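Local coordinates for protein aldehyde dehydrogenase (Burkholderia vietnamiensis, PDB 5KF0) that probably oxidises aldehydes to carboxylic acids with a nicotinamide cofactor, and holds NADPH in its cofactor pocket, at residues A[99-104]-A[286-291]; A[265-270]-A[424-429]; A[13-18]-A[22-27]. All blocks are in the same frame, centred on the assembly; numbering follows the deposited sequence. Where two conformers were deposited one is given.

Interaction 1: A[99-104]-A[286-291]; sequences AGKPIN and YYQSGQ
Lys101 and Gln288 bring their backbones to 6.0 Å between CA atoms, where the turn leading into helix 103-123 passes the loop that follows helix 274-286. Residues 288-290 of that loop all have positive phi and wind into a left-handed turn, closed by i+3 backbone bonds from Gly290 N to Tyr287 O and from Gln291 N to Gln288 O. In the aldehyde dehydrogenase fold this loop leads toward the region that in relatives carries the catalytic cysteine; the Gln288 side chain lies about 8 Å from the bound NADPH. The link between the segments is polar and buried. Lys101 lies across the extended arm of Gln288 at about a right angle, and its CD rests 3.6 Å from Gln288 CD. The lysine chain runs straight until its last torsion (chi4 147°), where it bends and brings the ammonium group to two acceptors. Lys101 NZ gives a bond of 2.7 Å to Gln288 OE1, reaching it from above the carbonyl plane, 41° out of it. A second bond, 3.0 Å from Lys101 NZ, goes to Tyr287 OH. Glu109, further along helix 103-123, adds a salt bridge to the same nitrogen, so the buried charge has three polar partners. Gln288 is held at both ends of its amide: while OE1 takes the lysine, NE2 bonds to Asn162 O and to a water, which fixes the amide's rotation. Two waters complete the junction by donating to Ala99 O. One accepts from Gln291 NE2 at 3.0 Å; the other lies 2.8 Å from Ala99 O and accepts from Gln288 NE2, also at 2.8 Å.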
loop_
_atom_site.group_PDB
_atom_site.type_symbol
_atom_site.label_atom_id
_atom_site.label_comp_id
_atom_site.label_asym_id
_atom_site.label_seq_id
_atom_site.Cartn_x
_atom_site.Cartn_y
_atom_site.Cartn_z
ATOM N N ALA A 99 -32.645 15.755 18.822
ATOM C CA ALA A 99 -32.647 16.050 17.395
ATOM C C ALA A 99 -34.018 15.886 16.762
ATOM O O ALA A 99 -34.181 16.215 15.583
ATOM C CB ALA A 99 -31.630 15.169 16.654
ATOM N N GLY A 100 -35.007 15.404 17.511
ATOM C CA GLY A 100 -36.301 15.111 16.920
ATOM C C GLY A 100 -36.233 14.027 15.867
ATOM O O GLY A 100 -37.074 13.989 14.964
ATOM N N LYS A 101 -35.264 13.131 15.977
ATOM C CA LYS A 101 -34.992 12.131 14.948
ATOM C C LYS A 101 -35.846 10.887 15.188
ATOM O O LYS A 101 -35.833 10.340 16.298
ATOM C CB LYS A 101 -33.504 11.772 14.948
ATOM C CG LYS A 101 -33.072 10.758 13.893
ATOM C CD LYS A 101 -31.527 10.672 13.870
ATOM C CE LYS A 101 -31.015 9.745 12.775
ATOM N NZ LYS A 101 -29.697 10.261 12.242
ATOM N N PRO A 102 -36.596 10.423 14.188
ATOM C CA PRO A 102 -37.431 9.226 14.369
ATOM C C PRO A 102 -36.668 8.091 15.043
ATOM O O PRO A 102 -35.510 7.824 14.726
ATOM C CB PRO A 102 -37.829 8.867 12.939
ATOM C CG PRO A 102 -37.927 10.224 12.275
ATOM C CD PRO A 102 -36.770 11.015 12.849
ATOM N N ILE A 103 -37.330 7.437 16.003
ATOM C CA ILE A 103 -36.617 6.520 16.896
ATOM C C ILE A 103 -35.949 5.389 16.113
ATOM O O ILE A 103 -34.831 4.970 16.445
ATOM C CB ILE A 103 -37.562 5.994 17.999
ATOM C CG1 ILE A 103 -36.777 5.111 18.978
ATOM C CG2 ILE A 103 -38.787 5.259 17.426
ATOM C CD1 ILE A 103 -35.672 5.861 19.725
ATOM N N ASN A 104 -36.602 4.892 15.051
ATOM C CA ASN A 104 -35.972 3.871 14.213
ATOM C C ASN A 104 -34.644 4.353 13.654
ATOM O O ASN A 104 -33.663 3.601 13.605
ATOM C CB ASN A 104 -36.888 3.487 13.049
ATOM C CG ASN A 104 -38.103 2.711 13.486
ATOM O OD1 ASN A 104 -38.073 1.996 14.491
ATOM N ND2 ASN A 104 -39.188 2.836 12.723
ATOM N N TYR A 286 -36.277 11.679 2.126
ATOM C CA TYR A 286 -37.103 11.979 3.281
ATOM C C TYR A 286 -36.609 11.377 4.587
ATOM O O TYR A 286 -37.174 11.707 5.637
ATOM C CB TYR A 286 -38.558 11.547 3.009
ATOM C CG TYR A 286 -39.072 12.156 1.716
ATOM C CD1 TYR A 286 -39.081 13.544 1.533
ATOM C CD2 TYR A 286 -39.489 11.350 0.659
ATOM C CE1 TYR A 286 -39.517 14.114 0.329
ATOM C CE2 TYR A 286 -39.938 11.914 -0.538
ATOM C CZ TYR A 286 -39.949 13.291 -0.694
ATOM O OH TYR A 286 -40.383 13.829 -1.887
ATOM N N TYR A 287 -35.550 10.548 4.568
ATOM C CA TYR A 287 -34.939 10.076 5.809
ATOM C C TYR A 287 -34.571 11.263 6.684
ATOM O O TYR A 287 -33.975 12.234 6.211
ATOM C CB TYR A 287 -33.686 9.234 5.512
ATOM C CG TYR A 287 -32.758 8.999 6.699
ATOM C CD1 TYR A 287 -31.714 9.878 6.980
ATOM C CD2 TYR A 287 -32.919 7.899 7.522
ATOM C CE1 TYR A 287 -30.871 9.669 8.061
ATOM C CE2 TYR A 287 -32.071 7.678 8.608
ATOM C CZ TYR A 287 -31.054 8.565 8.872
ATOM O OH TYR A 287 -30.208 8.347 9.952
ATOM N N GLN A 288 -34.933 11.173 7.965
ATOM C CA GLN A 288 -34.741 12.267 8.922
ATOM C C GLN A 288 -35.270 13.588 8.362
ATOM O O GLN A 288 -34.689 14.659 8.567
ATOM C CB GLN A 288 -33.278 12.391 9.349
ATOM C CG GLN A 288 -33.139 13.185 10.640
ATOM C CD GLN A 288 -31.744 13.153 11.217
ATOM O OE1 GLN A 288 -30.937 12.279 10.874
ATOM N NE2 GLN A 288 -31.446 14.111 12.099
ATOM N N SER A 289 -36.396 13.493 7.653
ATOM C CA SER A 289 -37.075 14.636 7.043
ATOM C C SER A 289 -36.129 15.440 6.158
ATOM O O SER A 289 -36.192 16.667 6.102
ATOM C CB SER A 289 -37.715 15.519 8.111
ATOM O OG SER A 289 -38.610 14.747 8.902
ATOM N N GLY A 290 -35.241 14.734 5.461
ATOM C CA GLY A 290 -34.317 15.383 4.552
ATOM C C GLY A 290 -33.176 16.122 5.211
ATOM O O GLY A 290 -32.428 16.819 4.517
ATOM N N GLN A 291 -33.022 16.004 6.532
ATOM C CA GLN A 291 -31.969 16.721 7.255
ATOM C C GLN A 291 -30.692 15.876 7.260
ATOM O O GLN A 291 -30.216 15.376 8.287
ATOM C CB GLN A 291 -32.454 17.075 8.655
ATOM C CG GLN A 291 -33.651 18.030 8.598
ATOM C CD GLN A 291 -34.131 18.471 9.971
ATOM O OE1 GLN A 291 -34.328 19.657 10.209
ATOM N NE2 GLN A 291 -34.334 17.511 10.873
HETATM O O HOH W 1 -35.280 18.011 13.626
HETATM O O HOH W 2 -33.925 15.073 13.056
#

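Interaction 2: A[265-270]-A[424-429]; sequences IVDADQ and LTHAQR
Asp267 and His426 stand 8.7 Å apart at their CA atoms, the nearest such pair between a type I turn (267-270), entered from the end of strand 263-266, and the first turns of helix 424-433. Strand 263-266 runs parallel to strand 416-420, which leads into that helix, so the contact ties two neighbouring carboxy-terminal strand ends of one mixed sheet. Only these two side chains meet. They cross at about a right angle, and the imidazole comes to the carboxylate edge-on: His426 ND1 donates to Asp267 OD1 at 2.7 Å. The bond is almost straight, with 178° at the hydrogen, and uses the syn side of OD1; that oxygen lies in the ring plane, although ring and carboxylate are twisted 31° apart. The carboxylate is steadied from two more directions. Ala268 N reaches Asp267 OD2 at 2.7 Å from above the carboxylate plane, and Thr421 OG1 shares OD1 with the histidine. Phe401 stacks on the His426 ring. On the same helix, Leu424 and Thr425 meet Asp422 of a second subunit, placing this pair beside a subunit interface. With its proton on ND1 facing a carboxylate, His426 would probably be stabilised in its cationic form.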
loop_
_atom_site.group_PDB
_atom_site.type_symbol
_atom_site.label_atom_id
_atom_site.label_comp_id
_atom_site.label_asym_id
_atom_site.label_seq_id
_atom_site.Cartn_x
_atom_site.Cartn_y
_atom_site.Cartn_z
ATOM N N ILE A 265 -29.665 10.078 -10.407
ATOM C CA ILE A 265 -30.043 9.847 -11.801
ATOM C C ILE A 265 -30.667 8.466 -11.915
ATOM O O ILE A 265 -30.112 7.489 -11.395
ATOM C CB ILE A 265 -28.820 9.946 -12.730
ATOM C CG1 ILE A 265 -28.287 11.377 -12.761
ATOM C CG2 ILE A 265 -29.184 9.464 -14.145
ATOM C CD1 ILE A 265 -26.933 11.495 -13.457
ATOM N N VAL A 266 -31.806 8.375 -12.609
ATOM C CA VAL A 266 -32.450 7.099 -12.924
ATOM C C VAL A 266 -32.317 6.879 -14.428
ATOM O O VAL A 266 -32.938 7.592 -15.227
ATOM C CB VAL A 266 -33.922 7.074 -12.494
ATOM C CG1 VAL A 266 -34.542 5.711 -12.827
ATOM C CG2 VAL A 266 -34.050 7.401 -10.993
ATOM N N ASP A 267 -31.516 5.888 -14.816
ATOM C CA ASP A 267 -31.197 5.629 -16.216
ATOM C C ASP A 267 -32.338 4.886 -16.915
ATOM O O ASP A 267 -33.278 4.381 -16.292
ATOM C CB ASP A 267 -29.895 4.816 -16.304
ATOM C CG ASP A 267 -29.146 5.010 -17.612
ATOM O OD1 ASP A 267 -28.029 4.451 -17.714
ATOM O OD2 ASP A 267 -29.643 5.701 -18.533
ATOM N N ALA A 268 -32.218 4.806 -18.243
ATOM C CA ALA A 268 -33.258 4.245 -19.096
ATOM C C ALA A 268 -33.462 2.745 -18.903
ATOM O O ALA A 268 -34.495 2.220 -19.340
ATOM C CB ALA A 268 -32.914 4.543 -20.561
ATOM N N ASP A 269 -32.519 2.048 -18.259
ATOM C CA ASP A 269 -32.548 0.593 -18.140
ATOM C C ASP A 269 -33.171 0.106 -16.831
ATOM O O ASP A 269 -33.041 -1.077 -16.493
ATOM C CB ASP A 269 -31.128 0.019 -18.293
ATOM C CG ASP A 269 -30.145 0.551 -17.249
ATOM O OD1 ASP A 269 -30.540 1.346 -16.370
ATOM O OD2 ASP A 269 -28.952 0.171 -17.317
ATOM N N GLN A 270 -33.872 0.973 -16.108
ATOM C CA GLN A 270 -34.304 0.679 -14.747
ATOM C C GLN A 270 -35.761 0.227 -14.633
ATOM O O GLN A 270 -36.254 0.085 -13.509
ATOM C CB GLN A 270 -34.075 1.908 -13.860
ATOM C CG GLN A 270 -32.593 2.234 -13.676
ATOM C CD GLN A 270 -31.887 1.133 -12.926
ATOM O OE1 GLN A 270 -32.180 0.888 -11.754
ATOM N NE2 GLN A 270 -30.968 0.439 -13.604
ATOM N N LEU A 424 -22.272 -0.429 -17.781
ATOM C CA LEU A 424 -20.874 -0.157 -17.473
ATOM C C LEU A 424 -20.442 1.165 -18.080
ATOM O O LEU A 424 -19.787 1.982 -17.422
ATOM C CB LEU A 424 -19.996 -1.276 -18.026
ATOM C CG LEU A 424 -19.759 -2.542 -17.229
ATOM C CD1 LEU A 424 -19.286 -3.625 -18.192
ATOM C CD2 LEU A 424 -18.703 -2.260 -16.172
ATOM N N THR A 425 -20.792 1.376 -19.351
ATOM C CA THR A 425 -20.430 2.610 -20.043
ATOM C C THR A 425 -20.933 3.831 -19.280
ATOM O O THR A 425 -20.189 4.791 -19.058
ATOM C CB THR A 425 -20.985 2.593 -21.465
ATOM O OG1 THR A 425 -20.470 1.455 -22.171
ATOM C CG2 THR A 425 -20.579 3.861 -22.218
ATOM N N HIS A 426 -22.192 3.809 -18.851
ATOM C CA HIS A 426 -22.704 4.973 -18.137
ATOM C C HIS A 426 -22.097 5.105 -16.746
ATOM O O HIS A 426 -21.852 6.226 -16.282
ATOM C CB HIS A 426 -24.227 4.918 -18.066
ATOM C CG HIS A 426 -24.886 5.297 -19.354
ATOM N ND1 HIS A 426 -26.251 5.258 -19.537
ATOM C CD2 HIS A 426 -24.361 5.733 -20.525
ATOM C CE1 HIS A 426 -26.540 5.645 -20.767
ATOM N NE2 HIS A 426 -25.410 5.936 -21.390
ATOM N N ALA A 427 -21.874 3.991 -16.044
ATOM C CA ALA A 427 -21.255 4.090 -14.724
ATOM C C ALA A 427 -19.854 4.682 -14.824
ATOM O O ALA A 427 -19.479 5.551 -14.026
ATOM C CB ALA A 427 -21.225 2.719 -14.042
ATOM N N GLN A 428 -19.080 4.247 -15.819
ATOM C CA GLN A 428 -17.733 4.783 -16.043
ATOM C C GLN A 428 -17.780 6.263 -16.399
ATOM O O GLN A 428 -16.962 7.067 -15.926
ATOM C CB GLN A 428 -17.048 4.023 -17.182
ATOM C CG GLN A 428 -16.836 2.537 -16.965
ATOM C CD GLN A 428 -16.716 1.771 -18.280
ATOM O OE1 GLN A 428 -16.995 2.301 -19.362
ATOM N NE2 GLN A 428 -16.296 0.521 -18.189
ATOM N N ARG A 429 -18.728 6.637 -17.265
ATOM C CA ARG A 429 -18.863 8.036 -17.647
ATOM C C ARG A 429 -19.208 8.895 -16.433
ATOM O O ARG A 429 -18.676 10.001 -16.271
ATOM C CB ARG A 429 -19.927 8.170 -18.740
ATOM C CG ARG A 429 -20.128 9.580 -19.255
ATOM C CD ARG A 429 -18.936 10.099 -20.043
ATOM N NE ARG A 429 -19.336 11.227 -20.887
ATOM C CZ ARG A 429 -18.493 12.038 -21.526
ATOM N NH1 ARG A 429 -17.176 11.875 -21.416
ATOM N NH2 ARG A 429 -18.967 13.026 -22.278
#

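Interaction 3: A[13-18]-A[22-27]; sequences TYPYYL and AVYANT
Thr13, at the start of the first strand of an amino-terminal beta hairpin (13-18 with 21-23), has its CG2 3.8 Å from CG2 of Thr27, which lies beyond the second strand. A water also joins Thr13 O to the hydroxyl of Tyr24. The CB of Tyr14 points away from the partner segment and its ring packs against helix 192-202, yet its carbonyl stays linked: a second water donates to Tyr14 O at 2.8 Å and to Asn26 O at 2.7 Å. Pro15 packs its ring on the Tyr24 ring. Its CB sits 3.5 Å from the centroid of that ring, only 1° off the normal, a CH-pi contact squarely over the face, while CG of the same proline touches the Ala22 methyl. Tyr16 pairs with Val23 as the antiparallel hydrogen-bonded pair: Tyr16 N donates to Val23 O at 3.1 Å, and Val23 N returns a straighter bond of 2.8 Å to Tyr16 O. With CG lying between its own backbone N and carbonyl carbon (chi1 58°), the Tyr16 ring comes alongside the partner segment, with CE1 at Val23 CB, the hydroxyl at the methyl of Ala25, and Val23 O over one face. Next comes Tyr17, in the non-hydrogen-bonded pair with Ala22; one face of its ring lies over Ala22 CA, and CE1 comes within 3.7 Å of Ala22 CB. Its backbone also bonds to Val213, joining the hairpin to the edge strand of the sheet 211-213 belongs to. At the end of the strand, Leu18 CB lies 4.1 Å from Val23 CG2.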
loop_
_atom_site.group_PDB
_atom_site.type_symbol
_atom_site.label_atom_id
_atom_site.label_comp_id
_atom_site.label_asym_id
_atom_site.label_seq_id
_atom_site.Cartn_x
_atom_site.Cartn_y
_atom_site.Cartn_z
ATOM N N THR A 13 -29.896 17.319 34.361
ATOM C CA THR A 13 -28.765 18.191 34.071
ATOM C C THR A 13 -27.579 17.342 33.622
ATOM O O THR A 13 -27.459 16.171 33.997
ATOM C CB THR A 13 -28.331 19.036 35.280
ATOM O OG1 THR A 13 -27.778 18.180 36.282
ATOM C CG2 THR A 13 -29.506 19.814 35.884
ATOM N N TYR A 14 -26.691 17.956 32.833
ATOM C CA TYR A 14 -25.441 17.357 32.389
ATOM C C TYR A 14 -24.290 18.323 32.636
ATOM O O TYR A 14 -24.452 19.541 32.486
ATOM C CB TYR A 14 -25.472 16.987 30.881
ATOM C CG TYR A 14 -26.336 15.783 30.586
ATOM C CD1 TYR A 14 -25.780 14.513 30.447
ATOM C CD2 TYR A 14 -27.712 15.908 30.470
ATOM C CE1 TYR A 14 -26.572 13.412 30.188
ATOM C CE2 TYR A 14 -28.516 14.809 30.211
ATOM C CZ TYR A 14 -27.938 13.565 30.075
ATOM O OH TYR A 14 -28.740 12.476 29.829
ATOM N N PRO A 15 -23.118 17.811 33.001
ATOM C CA PRO A 15 -21.922 18.650 33.072
ATOM C C PRO A 15 -21.280 18.763 31.697
ATOM O O PRO A 15 -21.652 18.058 30.756
ATOM C CB PRO A 15 -21.020 17.863 34.021
ATOM C CG PRO A 15 -21.317 16.414 33.626
ATOM C CD PRO A 15 -22.799 16.390 33.233
ATOM N N TYR A 16 -20.300 19.653 31.586
ATOM C CA TYR A 16 -19.372 19.531 30.468
ATOM C C TYR A 16 -18.117 18.823 30.955
ATOM O O TYR A 16 -17.942 18.574 32.146
ATOM C CB TYR A 16 -19.046 20.879 29.793
ATOM C CG TYR A 16 -18.451 22.009 30.606
ATOM C CD1 TYR A 16 -17.209 21.886 31.232
ATOM C CD2 TYR A 16 -19.099 23.237 30.683
ATOM C CE1 TYR A 16 -16.656 22.945 31.947
ATOM C CE2 TYR A 16 -18.555 24.291 31.391
ATOM C CZ TYR A 16 -17.340 24.142 32.024
ATOM O OH TYR A 16 -16.791 25.191 32.731
ATOM N N TYR A 17 -17.254 18.454 30.013
ATOM C CA TYR A 17 -16.063 17.677 30.336
ATOM C C TYR A 17 -14.830 18.490 29.994
ATOM O O TYR A 17 -14.604 18.830 28.827
ATOM C CB TYR A 17 -16.078 16.324 29.623
ATOM C CG TYR A 17 -17.027 15.393 30.347
ATOM C CD1 TYR A 17 -16.561 14.509 31.315
ATOM C CD2 TYR A 17 -18.399 15.463 30.125
ATOM C CE1 TYR A 17 -17.435 13.684 32.016
ATOM C CE2 TYR A 17 -19.283 14.643 30.825
ATOM C CZ TYR A 17 -18.788 13.759 31.766
ATOM O OH TYR A 17 -19.654 12.937 32.470
ATOM N N LEU A 18 -14.057 18.819 31.023
ATOM C CA LEU A 18 -12.861 19.641 30.904
ATOM C C LEU A 18 -11.686 18.785 31.346
ATOM O O LEU A 18 -11.622 18.368 32.512
ATOM C CB LEU A 18 -12.986 20.908 31.758
ATOM C CG LEU A 18 -11.748 21.793 31.890
ATOM C CD1 LEU A 18 -11.355 22.321 30.545
ATOM C CD2 LEU A 18 -12.011 22.944 32.871
ATOM N N ALA A 22 -15.812 15.679 34.667
ATOM C CA ALA A 22 -17.099 16.371 34.647
ATOM C C ALA A 22 -17.061 17.646 35.480
ATOM O O ALA A 22 -16.561 17.652 36.612
ATOM C CB ALA A 22 -18.194 15.456 35.184
ATOM N N VAL A 23 -17.609 18.728 34.920
ATOM C CA VAL A 23 -17.723 20.012 35.609
ATOM C C VAL A 23 -19.167 20.484 35.489
ATOM O O VAL A 23 -19.635 20.792 34.384
ATOM C CB VAL A 23 -16.763 21.072 35.047
ATOM C CG1 VAL A 23 -16.905 22.370 35.829
ATOM C CG2 VAL A 23 -15.324 20.575 35.077
ATOM N N TYR A 24 -19.865 20.558 36.620
ATOM C CA TYR A 24 -21.245 21.052 36.647
ATOM C C TYR A 24 -21.247 22.574 36.837
ATOM O O TYR A 24 -21.720 23.116 37.837
ATOM C CB TYR A 24 -22.035 20.341 37.745
ATOM C CG TYR A 24 -22.362 18.892 37.422
ATOM C CD1 TYR A 24 -23.524 18.563 36.737
ATOM C CD2 TYR A 24 -21.507 17.861 37.799
ATOM C CE1 TYR A 24 -23.830 17.250 36.434
ATOM C CE2 TYR A 24 -21.807 16.539 37.496
ATOM C CZ TYR A 24 -22.972 16.246 36.817
ATOM O OH TYR A 24 -23.295 14.943 36.507
ATOM N N ALA A 25 -20.697 23.264 35.829
ATOM C CA ALA A 25 -20.370 24.680 35.980
ATOM C C ALA A 25 -21.622 25.538 36.095
ATOM O O ALA A 25 -21.633 26.535 36.831
ATOM C CB ALA A 25 -19.516 25.146 34.797
ATOM N N ASN A 26 -22.670 25.180 35.366
ATOM C CA ASN A 26 -23.925 25.922 35.351
ATOM C C ASN A 26 -24.957 25.035 34.671
ATOM O O ASN A 26 -24.648 23.927 34.218
ATOM C CB ASN A 26 -23.766 27.260 34.625
ATOM C CG ASN A 26 -23.312 27.079 33.194
ATOM O OD1 ASN A 26 -24.060 26.572 32.361
ATOM N ND2 ASN A 26 -22.073 27.475 32.903
ATOM N N THR A 27 -26.188 25.531 34.585
ATOM C CA THR A 27 -27.239 24.878 33.812
ATOM C C THR A 27 -27.796 25.824 32.754
ATOM O O THR A 27 -29.002 25.857 32.496
ATOM C CB THR A 27 -28.357 24.368 34.720
ATOM O OG1 THR A 27 -28.838 25.437 35.530
ATOM C CG2 THR A 27 -27.845 23.249 35.625
HETATM O O HOH W 3 -25.475 14.648 35.389
HETATM O O HOH W 4 -24.814 21.312 34.640
#

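Along the chain, interaction 3 closes first, within a few residues; interactions 1 and 2 follow as long-range contacts whose segments alternate. Interaction 1 lies nearest the middle of the chain, about 28 Å from interaction 3 and 30 Å from interaction 2, centre to centre. The other two are on opposite sides of the chain's centre, about 53 Å apart, centre to centre. Interaction 3 lies in the amino-terminal mixed sheet with strands 39-43 and 29-32, and bonds through Tyr17 to Val213 of strand 211-213, whereas interaction 2 belongs to the sheet of strands 263-266 and 416-420. Helix 274-286 leads from the turn of interaction 2 to the loop of interaction 1, near the NADPH.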